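Local coordinates for protein serine repeat antigen 5 (PDB 6X42) that is probably a pseudo-protease of the malaria parasite, built on the papain cysteine-protease fold and captured here in a pseudo-zymogen form, at residues V224-Y229 with S238-R243; S97-F102 with I190-A195; A217-N222 with N244-Y249; E72-S77 with H135-W140. All blocks are in the same frame, centred on the assembly; numbering follows the deposited sequence.

Contact 1. Residues V224-Y229 with S238-R243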
loop_
_atom_site.group_PDB
_atom_site.type_symbol
_atom_site.label_atom_id
_atom_site.label_comp_id
_atom_site.label_asym_id
_atom_site.label_seq_id
_atom_site.Cartn_x
_atom_site.Cartn_y
_atom_site.Cartn_z
ATOM N N VAL A 224 -2.110 -7.075 -1.537
ATOM C CA VAL A 224 -2.344 -7.133 -2.977
ATOM C C VAL A 224 -3.071 -8.382 -3.426
ATOM O O VAL A 224 -3.385 -8.499 -4.616
ATOM C CB VAL A 224 -1.033 -6.943 -3.771
ATOM C CG1 VAL A 224 -0.352 -5.655 -3.349
ATOM C CG2 VAL A 224 -0.088 -8.137 -3.625
ATOM N N GLY A 225 -3.314 -9.323 -2.532
ATOM C CA GLY A 225 -3.968 -10.566 -2.890
ATOM C C GLY A 225 -4.112 -11.416 -1.647
ATOM O O GLY A 225 -3.837 -10.970 -0.524
ATOM N N TYR A 226 -4.558 -12.651 -1.862
ATOM C CA TYR A 226 -4.927 -13.531 -0.760
ATOM C C TYR A 226 -5.268 -14.907 -1.325
ATOM O O TYR A 226 -5.524 -15.074 -2.524
ATOM C CB TYR A 226 -6.123 -12.997 0.040
ATOM C CG TYR A 226 -7.269 -12.533 -0.825
ATOM C CD1 TYR A 226 -7.407 -11.188 -1.150
ATOM C CD2 TYR A 226 -8.214 -13.433 -1.319
ATOM C CE1 TYR A 226 -8.443 -10.750 -1.944
ATOM C CE2 TYR A 226 -9.257 -12.998 -2.091
ATOM C CZ TYR A 226 -9.355 -11.651 -2.408
ATOM O OH TYR A 226 -10.363 -11.171 -3.203
ATOM N N GLY A 227 -5.295 -15.891 -0.435
ATOM C CA GLY A 227 -5.672 -17.231 -0.841
ATOM C C GLY A 227 -5.790 -18.126 0.366
ATOM O O GLY A 227 -5.561 -17.716 1.503
ATOM N N ASN A 228 -6.169 -19.367 0.103
ATOM C CA ASN A 228 -6.303 -20.368 1.138
ATOM C C ASN A 228 -5.134 -21.342 1.051
ATOM O O ASN A 228 -4.552 -21.561 -0.021
ATOM C CB ASN A 228 -7.630 -21.111 0.989
ATOM C CG ASN A 228 -8.820 -20.198 1.151
ATOM O OD1 ASN A 228 -8.798 -19.247 1.942
ATOM N ND2 ASN A 228 -9.868 -20.475 0.393
ATOM N N TYR A 229 -4.795 -21.933 2.189
ATOM C CA TYR A 229 -3.692 -22.890 2.257
ATOM C C TYR A 229 -3.890 -23.769 3.486
ATOM O O TYR A 229 -4.814 -23.569 4.276
ATOM C CB TYR A 229 -2.333 -22.157 2.272
ATOM C CG TYR A 229 -1.921 -21.621 3.634
ATOM C CD1 TYR A 229 -0.809 -22.135 4.297
ATOM C CD2 TYR A 229 -2.633 -20.587 4.253
ATOM C CE1 TYR A 229 -0.417 -21.660 5.548
ATOM C CE2 TYR A 229 -2.254 -20.116 5.516
ATOM C CZ TYR A 229 -1.154 -20.672 6.153
ATOM O OH TYR A 229 -0.773 -20.242 7.402
ATOM N N SER A 238 -5.885 -19.129 5.792
ATOM C CA SER A 238 -5.827 -18.197 4.670
ATOM C C SER A 238 -4.652 -17.254 4.868
ATOM O O SER A 238 -4.193 -17.038 5.990
ATOM C CB SER A 238 -7.119 -17.367 4.550
ATOM O OG SER A 238 -8.262 -18.203 4.440
ATOM N N TYR A 239 -4.179 -16.682 3.765
ATOM C CA TYR A 239 -3.056 -15.756 3.803
ATOM C C TYR A 239 -3.365 -14.487 3.017
ATOM O O TYR A 239 -4.141 -14.503 2.056
ATOM C CB TYR A 239 -1.777 -16.410 3.226
ATOM C CG TYR A 239 -1.888 -16.873 1.795
ATOM C CD1 TYR A 239 -1.652 -16.013 0.739
ATOM C CD2 TYR A 239 -2.251 -18.186 1.483
ATOM C CE1 TYR A 239 -1.766 -16.439 -0.567
ATOM C CE2 TYR A 239 -2.368 -18.606 0.170
ATOM C CZ TYR A 239 -2.131 -17.726 -0.850
ATOM O OH TYR A 239 -2.262 -18.112 -2.169
ATOM N N TRP A 240 -2.711 -13.390 3.418
ATOM C CA TRP A 240 -2.554 -12.199 2.600
ATOM C C TRP A 240 -1.270 -12.313 1.792
ATOM O O TRP A 240 -0.264 -12.830 2.288
ATOM C CB TRP A 240 -2.412 -10.941 3.475
ATOM C CG TRP A 240 -3.578 -10.620 4.350
ATOM C CD1 TRP A 240 -3.553 -10.475 5.694
ATOM C CD2 TRP A 240 -4.941 -10.389 3.945
ATOM N NE1 TRP A 240 -4.809 -10.165 6.169
ATOM C CE2 TRP A 240 -5.676 -10.103 5.107
ATOM C CE3 TRP A 240 -5.602 -10.382 2.711
ATOM C CZ2 TRP A 240 -7.034 -9.855 5.080
ATOM C CZ3 TRP A 240 -6.951 -10.135 2.685
ATOM C CH2 TRP A 240 -7.650 -9.871 3.865
ATOM N N ILE A 241 -1.289 -11.777 0.571
ATOM C CA ILE A 241 -0.086 -11.497 -0.208
ATOM C C ILE A 241 0.227 -10.021 0.006
ATOM O O ILE A 241 -0.628 -9.153 -0.225
ATOM C CB ILE A 241 -0.273 -11.811 -1.703
ATOM C CG1 ILE A 241 -0.748 -13.249 -1.913
ATOM C CG2 ILE A 241 1.026 -11.537 -2.437
ATOM C CD1 ILE A 241 -1.042 -13.574 -3.363
ATOM N N VAL A 242 1.440 -9.748 0.473
ATOM C CA VAL A 242 1.866 -8.414 0.886
ATOM C C VAL A 242 3.072 -7.987 0.057
ATOM O O VAL A 242 4.055 -8.726 -0.068
ATOM C CB VAL A 242 2.201 -8.377 2.392
ATOM C CG1 VAL A 242 2.610 -6.969 2.834
ATOM C CG2 VAL A 242 1.028 -8.872 3.213
ATOM N N ARG A 243 2.990 -6.774 -0.480
ATOM C CA ARG A 243 4.077 -6.105 -1.193
ATOM C C ARG A 243 4.845 -5.213 -0.227
ATOM O O ARG A 243 4.251 -4.404 0.491
ATOM C CB ARG A 243 3.496 -5.243 -2.312
ATOM C CG ARG A 243 4.518 -4.458 -3.143
ATOM C CD ARG A 243 3.809 -3.681 -4.181
ATOM N NE ARG A 243 4.609 -2.685 -4.876
ATOM C CZ ARG A 243 5.134 -2.806 -6.091
ATOM N NH1 ARG A 243 5.124 -3.943 -6.753
ATOM N NH2 ARG A 243 5.667 -1.753 -6.666
HETATM O O HOH W 1 -3.677 -20.336 -2.483
#
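S238 and N228 meet side chain to side chain: the S238 hydroxyl OG donates to N228 OD1 over 2.8 Å. The N228 amide ND2 is turned instead to E27, another residue of the pocket that holds the bound 5-amino-2,4,6-triiodobenzene-1,3-dicarboxylic acid. On the other face of the sheet, Y239 has CG between its backbone N and carbonyl carbon (chi1 60°), which lays its ring over the backbone of G227. G227 carries no side chain, and its CA sits 3.9 Å from the centroid of the Y239 ring, a CH-pi contact over the face. Y229 CD2 comes to 3.7 Å from Y239 CD2 at the edge of that ring. A water links Y239 OH with N228 O. The backbones pair, with Y239 N to G227 O at 2.8 Å. Further along, V224 N reaches I241 O in a nearly straight bond (177°), while I241 N approaches G225 O from 62° out of the carbonyl plane. V224 CG2 packs on I241 CG2 at 3.8 Å. On the N228 face, Y226 CB lies beside W240 CE3, and helix 172-186 covers both residues. The pairing defines an antiparallel beta hairpin, with V224 and G225 both opposite I241 as a classic beta bulge.

Contact 2. Residues S97-F102 with I190-A195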
loop_
_atom_site.group_PDB
_atom_site.type_symbol
_atom_site.label_atom_id
_atom_site.label_comp_id
_atom_site.label_asym_id
_atom_site.label_seq_id
_atom_site.Cartn_x
_atom_site.Cartn_y
_atom_site.Cartn_z
ATOM N N SER A 97 5.971 9.618 7.672
ATOM C CA SER A 97 4.716 10.325 7.894
ATOM C C SER A 97 3.550 9.350 7.713
ATOM O O SER A 97 3.624 8.229 8.239
ATOM C CB SER A 97 4.653 11.547 7.007
ATOM O OG SER A 97 3.490 12.278 7.328
ATOM N N SER A 98 2.499 9.716 6.994
ATOM C CA SER A 98 1.275 8.931 6.986
ATOM C C SER A 98 0.605 9.037 5.624
ATOM O O SER A 98 0.829 10.003 4.881
ATOM C CB SER A 98 0.295 9.444 8.043
ATOM O OG SER A 98 -0.151 10.731 7.667
ATOM N N PRO A 99 -0.294 8.104 5.307
ATOM C CA PRO A 99 -1.128 8.263 4.105
ATOM C C PRO A 99 -1.967 9.518 4.115
ATOM O O PRO A 99 -2.232 10.082 3.050
ATOM C CB PRO A 99 -1.994 6.993 4.097
ATOM C CG PRO A 99 -1.156 6.006 4.831
ATOM C CD PRO A 99 -0.471 6.785 5.925
ATOM N N MET A 100 -2.386 9.972 5.298
ATOM C CA MET A 100 -3.085 11.247 5.410
ATOM C C MET A 100 -2.234 12.381 4.861
ATOM O O MET A 100 -2.735 13.247 4.132
ATOM C CB MET A 100 -3.460 11.468 6.880
ATOM C CG MET A 100 -4.204 10.269 7.544
ATOM S SD MET A 100 -3.261 8.814 8.173
ATOM C CE MET A 100 -4.447 7.511 7.876
ATOM N N GLU A 101 -0.949 12.419 5.222
ATOM C CA GLU A 101 -0.134 13.510 4.705
ATOM C C GLU A 101 0.092 13.355 3.204
ATOM O O GLU A 101 0.168 14.347 2.470
ATOM C CB GLU A 101 1.203 13.671 5.433
ATOM C CG GLU A 101 1.916 14.928 4.871
ATOM C CD GLU A 101 3.299 15.269 5.430
ATOM O OE1 GLU A 101 3.881 14.511 6.231
ATOM O OE2 GLU A 101 3.812 16.345 5.053
ATOM N N PHE A 102 0.216 12.117 2.730
ATOM C CA PHE A 102 0.351 11.878 1.297
ATOM C C PHE A 102 -0.773 12.554 0.523
ATOM O O PHE A 102 -0.533 13.254 -0.473
ATOM C CB PHE A 102 0.401 10.371 1.053
ATOM C CG PHE A 102 0.566 9.991 -0.375
ATOM C CD1 PHE A 102 1.836 9.725 -0.902
ATOM C CD2 PHE A 102 -0.537 9.823 -1.194
ATOM C CE1 PHE A 102 1.989 9.363 -2.223
ATOM C CE2 PHE A 102 -0.385 9.450 -2.511
ATOM C CZ PHE A 102 0.882 9.217 -3.032
ATOM N N ILE A 190 -3.529 -0.044 1.353
ATOM C CA ILE A 190 -2.375 0.279 2.176
ATOM C C ILE A 190 -2.553 -0.450 3.497
ATOM O O ILE A 190 -3.662 -0.465 4.044
ATOM C CB ILE A 190 -2.295 1.800 2.390
ATOM C CG1 ILE A 190 -2.254 2.563 1.065
ATOM C CG2 ILE A 190 -1.094 2.127 3.283
ATOM C CD1 ILE A 190 -2.625 4.042 1.228
ATOM N N ALA A 191 -1.493 -1.068 4.009
ATOM C CA ALA A 191 -1.558 -1.720 5.312
ATOM C C ALA A 191 -0.389 -1.274 6.165
ATOM O O ALA A 191 0.717 -1.064 5.648
ATOM C CB ALA A 191 -1.551 -3.255 5.198
ATOM N N TYR A 192 -0.597 -1.170 7.467
ATOM C CA TYR A 192 0.470 -0.795 8.417
ATOM C C TYR A 192 0.874 -2.016 9.218
ATOM O O TYR A 192 0.010 -2.725 9.630
ATOM C CB TYR A 192 0.080 0.362 9.339
ATOM C CG TYR A 192 0.690 1.649 8.858
ATOM C CD1 TYR A 192 -0.024 2.519 8.056
ATOM C CD2 TYR A 192 2.018 1.943 9.108
ATOM C CE1 TYR A 192 0.549 3.677 7.566
ATOM C CE2 TYR A 192 2.610 3.094 8.620
ATOM C CZ TYR A 192 1.869 3.969 7.851
ATOM O OH TYR A 192 2.438 5.108 7.364
ATOM N N ILE A 193 2.166 -2.238 9.350
ATOM C CA ILE A 193 2.771 -3.277 10.165
ATOM C C ILE A 193 3.889 -2.653 10.994
ATOM O O ILE A 193 4.306 -1.519 10.774
ATOM C CB ILE A 193 3.319 -4.446 9.310
ATOM C CG1 ILE A 193 4.471 -3.997 8.395
ATOM C CG2 ILE A 193 2.194 -5.049 8.476
ATOM C CD1 ILE A 193 5.198 -5.175 7.736
ATOM N N LYS A 194 4.391 -3.416 11.959
ATOM C CA LYS A 194 5.615 -3.045 12.660
ATOM C C LYS A 194 6.776 -3.710 11.927
ATOM O O LYS A 194 6.801 -4.939 11.780
ATOM C CB LYS A 194 5.569 -3.429 14.142
ATOM C CG LYS A 194 6.514 -2.568 14.993
ATOM C CD LYS A 194 6.312 -2.770 16.483
ATOM C CE LYS A 194 7.003 -1.691 17.290
ATOM N NZ LYS A 194 6.833 -1.950 18.746
ATOM N N ALA A 195 7.721 -2.895 11.447
ATOM C CA ALA A 195 8.783 -3.403 10.579
ATOM C C ALA A 195 9.563 -4.527 11.249
ATOM O O ALA A 195 10.004 -5.471 10.574
ATOM C CB ALA A 195 9.741 -2.281 10.175
HETATM O O HOH W 2 5.092 5.925 8.241
#
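The torsions of Y192 and I190 bring both side chains to P99. Y192 has chi1 at -101°, off the staggered positions, and its ring extends tip to tip with the proline. I190 sets CG1 anti to its carbonyl carbon (chi1 -56°) and keeps the chain extended beyond it, so that CD1 is carried forward to the same proline. Contact is made at the edge of the tyrosine ring: P99 CD is 3.7 Å from Y192 CE1, and P99 CG also lies in the ring plane. On the I190 side, P99 CB stands 4.2 Å from I190 CD1, a looser approach in which the two side chains slide past each other in opposite directions. The polar tip of Y192 is joined to the other segment through water. The water donates to S97 O at 2.7 Å and lies 2.9 Å from Y192 OH, close to the plane of the ring. P99 is presented by the start of a helix, whose first turn is fixed by two bonds. S98 is the N-cap, its OG accepting from E101 N at 3.1 Å, and F102 N bonds to S98 O. S97 OG lies an unusually short 2.5 Å from E101 OE1, while E101 OE2 forms a salt bridge with R92. In the fold, P99 opens helix 99-109 and also touches S58 of helix 53-68 and V275 and F277 of strand 273-280. Strand 189-193 lies between strands 219-230 and 273-280, so the contact brings the helical part of the papain-like fold against its sheet.

Contact 3. Residues A217-N222 with N244-Y249. With EDO (1,2-ethanediol), chain F.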
loop_
_atom_site.group_PDB
_atom_site.type_symbol
_atom_site.label_atom_id
_atom_site.label_comp_id
_atom_site.label_asym_id
_atom_site.label_seq_id
_atom_site.Cartn_x
_atom_site.Cartn_y
_atom_site.Cartn_z
ATOM N N ALA A 217 2.291 0.199 14.985
ATOM C CA ALA A 217 2.895 -0.058 13.682
ATOM C C ALA A 217 3.782 1.115 13.315
ATOM O O ALA A 217 3.689 2.188 13.913
ATOM C CB ALA A 217 1.825 -0.288 12.610
ATOM N N ASP A 218 4.641 0.910 12.290
ATOM C CA ASP A 218 5.579 1.949 11.885
ATOM C C ASP A 218 6.021 1.846 10.438
ATOM O O ASP A 218 6.874 2.640 10.036
ATOM C CB ASP A 218 6.812 1.971 12.816
ATOM C CG ASP A 218 7.624 0.684 12.748
ATOM O OD1 ASP A 218 7.334 -0.164 11.869
ATOM O OD2 ASP A 218 8.556 0.529 13.568
ATOM N N HIS A 219 5.428 0.972 9.622
ATOM C CA HIS A 219 5.924 0.719 8.278
ATOM C C HIS A 219 4.731 0.366 7.412
ATOM O O HIS A 219 3.930 -0.500 7.771
ATOM C CB HIS A 219 6.957 -0.426 8.339
ATOM C CG HIS A 219 7.532 -0.786 7.015
ATOM N ND1 HIS A 219 8.394 0.033 6.321
ATOM C CD2 HIS A 219 7.384 -1.903 6.270
ATOM C CE1 HIS A 219 8.704 -0.551 5.179
ATOM N NE2 HIS A 219 8.099 -1.724 5.119
ATOM N N ALA A 220 4.618 1.053 6.288
ATOM C CA ALA A 220 3.512 0.861 5.367
ATOM C C ALA A 220 3.894 -0.101 4.247
ATOM O O ALA A 220 4.978 -0.008 3.682
ATOM C CB ALA A 220 3.072 2.182 4.756
ATOM N N VAL A 221 2.991 -1.045 3.969
ATOM C CA VAL A 221 3.097 -2.047 2.923
ATOM C C VAL A 221 1.765 -2.058 2.172
ATOM O O VAL A 221 0.906 -1.222 2.422
ATOM C CB VAL A 221 3.454 -3.431 3.497
ATOM C CG1 VAL A 221 4.846 -3.410 4.119
ATOM C CG2 VAL A 221 2.408 -3.880 4.515
ATOM N N ASN A 222 1.594 -2.979 1.217
ATOM C CA ASN A 222 0.306 -3.108 0.538
ATOM C C ASN A 222 -0.147 -4.554 0.599
ATOM O O ASN A 222 0.633 -5.468 0.324
ATOM C CB ASN A 222 0.386 -2.672 -0.923
ATOM C CG ASN A 222 0.776 -1.218 -1.071
ATOM O OD1 ASN A 222 1.955 -0.897 -1.243
ATOM N ND2 ASN A 222 -0.210 -0.323 -0.964
ATOM N N ASN A 244 6.171 -5.335 -0.238
ATOM C CA ASN A 244 7.073 -4.458 0.501
ATOM C C ASN A 244 7.863 -3.605 -0.484
ATOM O O ASN A 244 7.820 -3.832 -1.693
ATOM C CB ASN A 244 7.994 -5.301 1.392
ATOM C CG ASN A 244 8.517 -4.565 2.612
ATOM O OD1 ASN A 244 8.316 -3.367 2.794
ATOM N ND2 ASN A 244 9.211 -5.313 3.461
ATOM N N SER A 245 8.594 -2.626 0.053
ATOM C CA SER A 245 9.383 -1.669 -0.706
ATOM C C SER A 245 10.865 -1.735 -0.323
ATOM O O SER A 245 11.545 -0.705 -0.208
ATOM C CB SER A 245 8.831 -0.250 -0.577
ATOM O OG SER A 245 8.621 0.123 0.768
ATOM N N TRP A 246 11.363 -2.960 -0.137
ATOM C CA TRP A 246 12.757 -3.216 0.216
ATOM C C TRP A 246 13.493 -3.894 -0.932
ATOM O O TRP A 246 14.532 -4.543 -0.730
ATOM C CB TRP A 246 12.861 -4.014 1.516
ATOM C CG TRP A 246 12.387 -3.273 2.746
ATOM C CD1 TRP A 246 12.065 -1.954 2.854
ATOM C CD2 TRP A 246 12.186 -3.839 4.047
ATOM N NE1 TRP A 246 11.652 -1.671 4.138
ATOM C CE2 TRP A 246 11.732 -2.809 4.891
ATOM C CE3 TRP A 246 12.342 -5.127 4.576
ATOM C CZ2 TRP A 246 11.410 -3.031 6.231
ATOM C CZ3 TRP A 246 12.041 -5.334 5.901
ATOM C CH2 TRP A 246 11.575 -4.295 6.714
ATOM N N GLY A 247 12.981 -3.719 -2.144
ATOM C CA GLY A 247 13.604 -4.248 -3.327
ATOM C C GLY A 247 13.195 -5.672 -3.626
ATOM O O GLY A 247 12.580 -6.363 -2.809
ATOM N N PRO A 248 13.538 -6.137 -4.830
ATOM C CA PRO A 248 13.067 -7.447 -5.301
ATOM C C PRO A 248 13.862 -8.636 -4.790
ATOM O O PRO A 248 13.524 -9.772 -5.135
ATOM C CB PRO A 248 13.192 -7.321 -6.819
ATOM C CG PRO A 248 14.371 -6.381 -7.003
ATOM C CD PRO A 248 14.211 -5.371 -5.888
ATOM N N TYR A 249 14.875 -8.436 -3.962
ATOM C CA TYR A 249 15.625 -9.531 -3.351
ATOM C C TYR A 249 15.244 -9.756 -1.896
ATOM O O TYR A 249 15.749 -10.700 -1.269
ATOM C CB TYR A 249 17.139 -9.319 -3.555
ATOM C CG TYR A 249 17.438 -9.103 -5.014
ATOM C CD1 TYR A 249 17.417 -10.156 -5.912
ATOM C CD2 TYR A 249 17.700 -7.831 -5.505
ATOM C CE1 TYR A 249 17.679 -9.932 -7.281
ATOM C CE2 TYR A 249 17.940 -7.604 -6.823
ATOM C CZ TYR A 249 17.921 -8.645 -7.711
ATOM O OH TYR A 249 18.184 -8.380 -9.035
HETATM C C1 EDO F . 10.636 1.570 9.813
HETATM O O1 EDO F . 9.653 2.586 10.036
HETATM C C2 EDO F . 11.820 1.822 10.727
HETATM O O2 EDO F . 12.292 3.147 10.471
HETATM O O HOH W 3 6.092 -0.894 1.364
#
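H219 points its imidazole at N244, with CG, the first atom beyond CB, anti to the backbone N. Further out along the ring, W246 leans over one face: CE1 lies 3.3 Å from W246 NE1, and W246 CZ2 sits above the ring plane, displaced toward the rim. The two ring planes are inclined by about 40°. At the tip, NE2 donates to N244 OD1 over 2.9 Å, nearly straight at 172°, with the acceptor only 3° from the ring plane. This His-Asn pairing, followed by S245, W246 and G247, matches the active-site His and the Asn-Ser-Trp-Gly motif of papain-family proteases. H219 also touches S53, at the head of helix 53-68, where relatives place the catalytic cysteine. N244 OD1 is gripped twice, since S245 N donates to it as well at 2.9 Å, from above the amide plane; both bonds restrain the rotation of the amide. N244 ND2 in turn rests over one face of the W246 indole, 3.3 Å above its plane and toward the rim. A water donates to both A220 O and S245 OG, and Q47 is a further partner of that hydroxyl. Next to H219, an ethanediol, probably from the crystallisation liquor, donates through O1 to D218 O at 2.8 Å.

Contact 4. Residues E72-S77 with H135-W140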
loop_
_atom_site.group_PDB
_atom_site.type_symbol
_atom_site.label_atom_id
_atom_site.label_comp_id
_atom_site.label_asym_id
_atom_site.label_seq_id
_atom_site.Cartn_x
_atom_site.Cartn_y
_atom_site.Cartn_z
ATOM N N GLU A 72 -1.998 2.936 -18.080
ATOM C CA GLU A 72 -0.754 2.189 -18.125
ATOM C C GLU A 72 -0.145 2.074 -16.727
ATOM O O GLU A 72 -0.427 2.894 -15.847
ATOM C CB GLU A 72 0.243 2.932 -19.010
ATOM C CG GLU A 72 -0.032 2.862 -20.512
ATOM C CD GLU A 72 -0.132 1.445 -21.024
ATOM O OE1 GLU A 72 -1.209 1.081 -21.546
ATOM O OE2 GLU A 72 0.860 0.694 -20.894
ATOM N N PRO A 73 0.733 1.064 -16.498
ATOM C CA PRO A 73 1.404 0.913 -15.190
ATOM C C PRO A 73 2.606 1.843 -15.019
ATOM O O PRO A 73 3.751 1.418 -14.853
ATOM C CB PRO A 73 1.787 -0.575 -15.193
ATOM C CG PRO A 73 1.996 -0.908 -16.637
ATOM C CD PRO A 73 1.005 -0.072 -17.400
ATOM N N THR A 74 2.341 3.140 -15.021
ATOM C CA THR A 74 3.387 4.154 -14.929
ATOM C C THR A 74 3.628 4.493 -13.469
ATOM O O THR A 74 2.688 4.802 -12.738
ATOM C CB THR A 74 2.949 5.422 -15.669
ATOM O OG1 THR A 74 2.506 5.093 -16.983
ATOM C CG2 THR A 74 4.096 6.398 -15.743
ATOM N N LYS A 75 4.882 4.448 -13.050
ATOM C CA LYS A 75 5.203 4.703 -11.654
ATOM C C LYS A 75 5.155 6.184 -11.316
ATOM O O LYS A 75 5.648 7.030 -12.069
ATOM C CB LYS A 75 6.593 4.172 -11.320
ATOM C CG LYS A 75 6.705 2.678 -11.427
ATOM C CD LYS A 75 5.715 1.972 -10.534
ATOM C CE LYS A 75 6.052 0.507 -10.356
ATOM N NZ LYS A 75 7.404 0.310 -9.801
ATOM N N ILE A 76 4.620 6.479 -10.121
ATOM C CA ILE A 76 4.653 7.816 -9.527
ATOM C C ILE A 76 6.030 8.088 -8.927
ATOM O O ILE A 76 6.657 7.192 -8.368
ATOM C CB ILE A 76 3.556 7.908 -8.449
ATOM C CG1 ILE A 76 2.167 7.813 -9.091
ATOM C CG2 ILE A 76 3.694 9.174 -7.606
ATOM C CD1 ILE A 76 1.012 7.508 -8.127
ATOM N N SER A 77 6.497 9.341 -9.010
ATOM C CA SER A 77 7.763 9.719 -8.386
ATOM C C SER A 77 7.595 9.804 -6.874
ATOM O O SER A 77 7.054 10.780 -6.351
ATOM C CB SER A 77 8.204 11.069 -8.949
ATOM O OG SER A 77 9.299 11.597 -8.218
ATOM N N HIS A 135 7.924 18.943 -20.079
ATOM C CA HIS A 135 7.678 17.627 -20.659
ATOM C C HIS A 135 7.244 16.588 -19.635
ATOM O O HIS A 135 6.975 15.441 -20.010
ATOM C CB HIS A 135 8.921 17.125 -21.408
ATOM C CG HIS A 135 10.019 16.637 -20.509
ATOM N ND1 HIS A 135 10.948 17.484 -19.943
ATOM C CD2 HIS A 135 10.349 15.388 -20.098
ATOM C CE1 HIS A 135 11.796 16.780 -19.213
ATOM N NE2 HIS A 135 11.453 15.505 -19.289
ATOM N N TRP A 136 7.157 16.953 -18.362
ATOM C CA TRP A 136 6.817 15.972 -17.340
ATOM C C TRP A 136 5.356 15.532 -17.464
ATOM O O TRP A 136 4.481 16.324 -17.819
ATOM C CB TRP A 136 7.075 16.581 -15.959
ATOM C CG TRP A 136 8.529 16.599 -15.518
ATOM C CD1 TRP A 136 9.637 16.404 -16.288
ATOM C CD2 TRP A 136 9.004 16.814 -14.183
ATOM N NE1 TRP A 136 10.775 16.486 -15.516
ATOM C CE2 TRP A 136 10.414 16.747 -14.218
ATOM C CE3 TRP A 136 8.374 17.052 -12.960
ATOM C CZ2 TRP A 136 11.200 16.892 -13.072
ATOM C CZ3 TRP A 136 9.156 17.213 -11.828
ATOM C CH2 TRP A 136 10.553 17.127 -11.891
ATOM N N MET A 137 5.101 14.250 -17.176
ATOM C CA MET A 137 3.743 13.720 -17.094
ATOM C C MET A 137 3.109 14.051 -15.748
ATOM O O MET A 137 3.771 13.993 -14.714
ATOM C CB MET A 137 3.751 12.190 -17.136
ATOM C CG MET A 137 4.494 11.518 -18.249
ATOM S SD MET A 137 4.343 9.711 -18.071
ATOM C CE MET A 137 2.557 9.462 -18.062
ATOM N N ASN A 138 1.811 14.329 -15.752
ATOM C CA ASN A 138 1.036 14.457 -14.514
ATOM C C ASN A 138 0.143 13.228 -14.380
ATOM O O ASN A 138 -0.889 13.121 -15.049
ATOM C CB ASN A 138 0.187 15.727 -14.497
ATOM C CG ASN A 138 -0.431 15.995 -13.135
ATOM O OD1 ASN A 138 -0.271 15.206 -12.194
ATOM N ND2 ASN A 138 -1.142 17.112 -13.020
ATOM N N LEU A 139 0.519 12.319 -13.492
ATOM C CA LEU A 139 -0.260 11.103 -13.288
ATOM C C LEU A 139 -1.487 11.349 -12.429
ATOM O O LEU A 139 -2.233 10.408 -12.141
ATOM C CB LEU A 139 0.629 10.019 -12.676
ATOM C CG LEU A 139 1.806 9.625 -13.577
ATOM C CD1 LEU A 139 2.759 8.712 -12.827
ATOM C CD2 LEU A 139 1.312 8.956 -14.858
ATOM N N TRP A 140 -1.701 12.594 -12.017
ATOM C CA TRP A 140 -2.880 13.020 -11.285
ATOM C C TRP A 140 -3.777 13.904 -12.139
ATOM O O TRP A 140 -4.741 14.474 -11.632
ATOM C CB TRP A 140 -2.446 13.765 -10.021
ATOM C CG TRP A 140 -3.567 14.049 -9.097
ATOM C CD1 TRP A 140 -3.925 15.262 -8.596
ATOM C CD2 TRP A 140 -4.481 13.100 -8.550
ATOM N NE1 TRP A 140 -5.023 15.132 -7.781
ATOM C CE2 TRP A 140 -5.380 13.811 -7.731
ATOM C CE3 TRP A 140 -4.635 11.716 -8.676
ATOM C CZ2 TRP A 140 -6.412 13.188 -7.046
ATOM C CZ3 TRP A 140 -5.671 11.101 -7.986
ATOM C CH2 TRP A 140 -6.534 11.832 -7.183
#
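Beside L139, whose methyls meet T74 to I76, the side-chain oxygen N138 OD1 is gripped by two backbone N-H groups, those of W140 and of L112. W140 N lies 3.0 Å from N138 OD1 with an angle of 152° at the hydrogen, approaching from above the amide plane. The first bond closes an Asx turn, which bends the chain at L139; the second, with N138 ND2 bound to G110 O, ties this loop to the chain just after helix 99-109. Across the contact, L139 CD1 lies 3.4 Å from K75 O and 3.9 Å from I76 CG1, while L139 CD2 lies 3.9 Å from T74 CG2. The facing residues 72-77 lie in the loop between helix 53-68 and helix 78-83, with P73 at the centre of an inverse gamma turn and S77 as N-cap, its OG bonded to Y80 N. T74 holds CG2 anti to its backbone N, exposing that methyl to M137 as well. M137, extended through chi2, brings SD to 4.1 Å from T74 CG2, and the bend at chi3 (57°) turns CE back to the same methyl. This thioether lies at the solvent-facing margin, whereas I76 and L139 are buried against L62 and R66 of helix 53-68.

In the fold
From the N terminus, loop 72-77 comes first, then the start of helix 99-109. Contact 4 closes its loop at 135-140, contact 2 only at 190-195, so they cross: contact 4 joins the loop after helix 53-68 to the loop before strand 144-145, contact 2 the start of helix 99-109 to strand 189-193. Segment 217-222 opens contact 3, whose loop encloses the hairpin of contact 1 and closes at 244-249. Strand 219-230 serves both, and R243 N lies 2.8 Å from N222 O. Contact 2 meets contact 3 through neighbouring strands, with A191 O 2.8 Å from V221 N. Contacts 1 and 4 have centres about 28 Å apart, yet R243 NH2 lies 4.1 Å from K75 NZ.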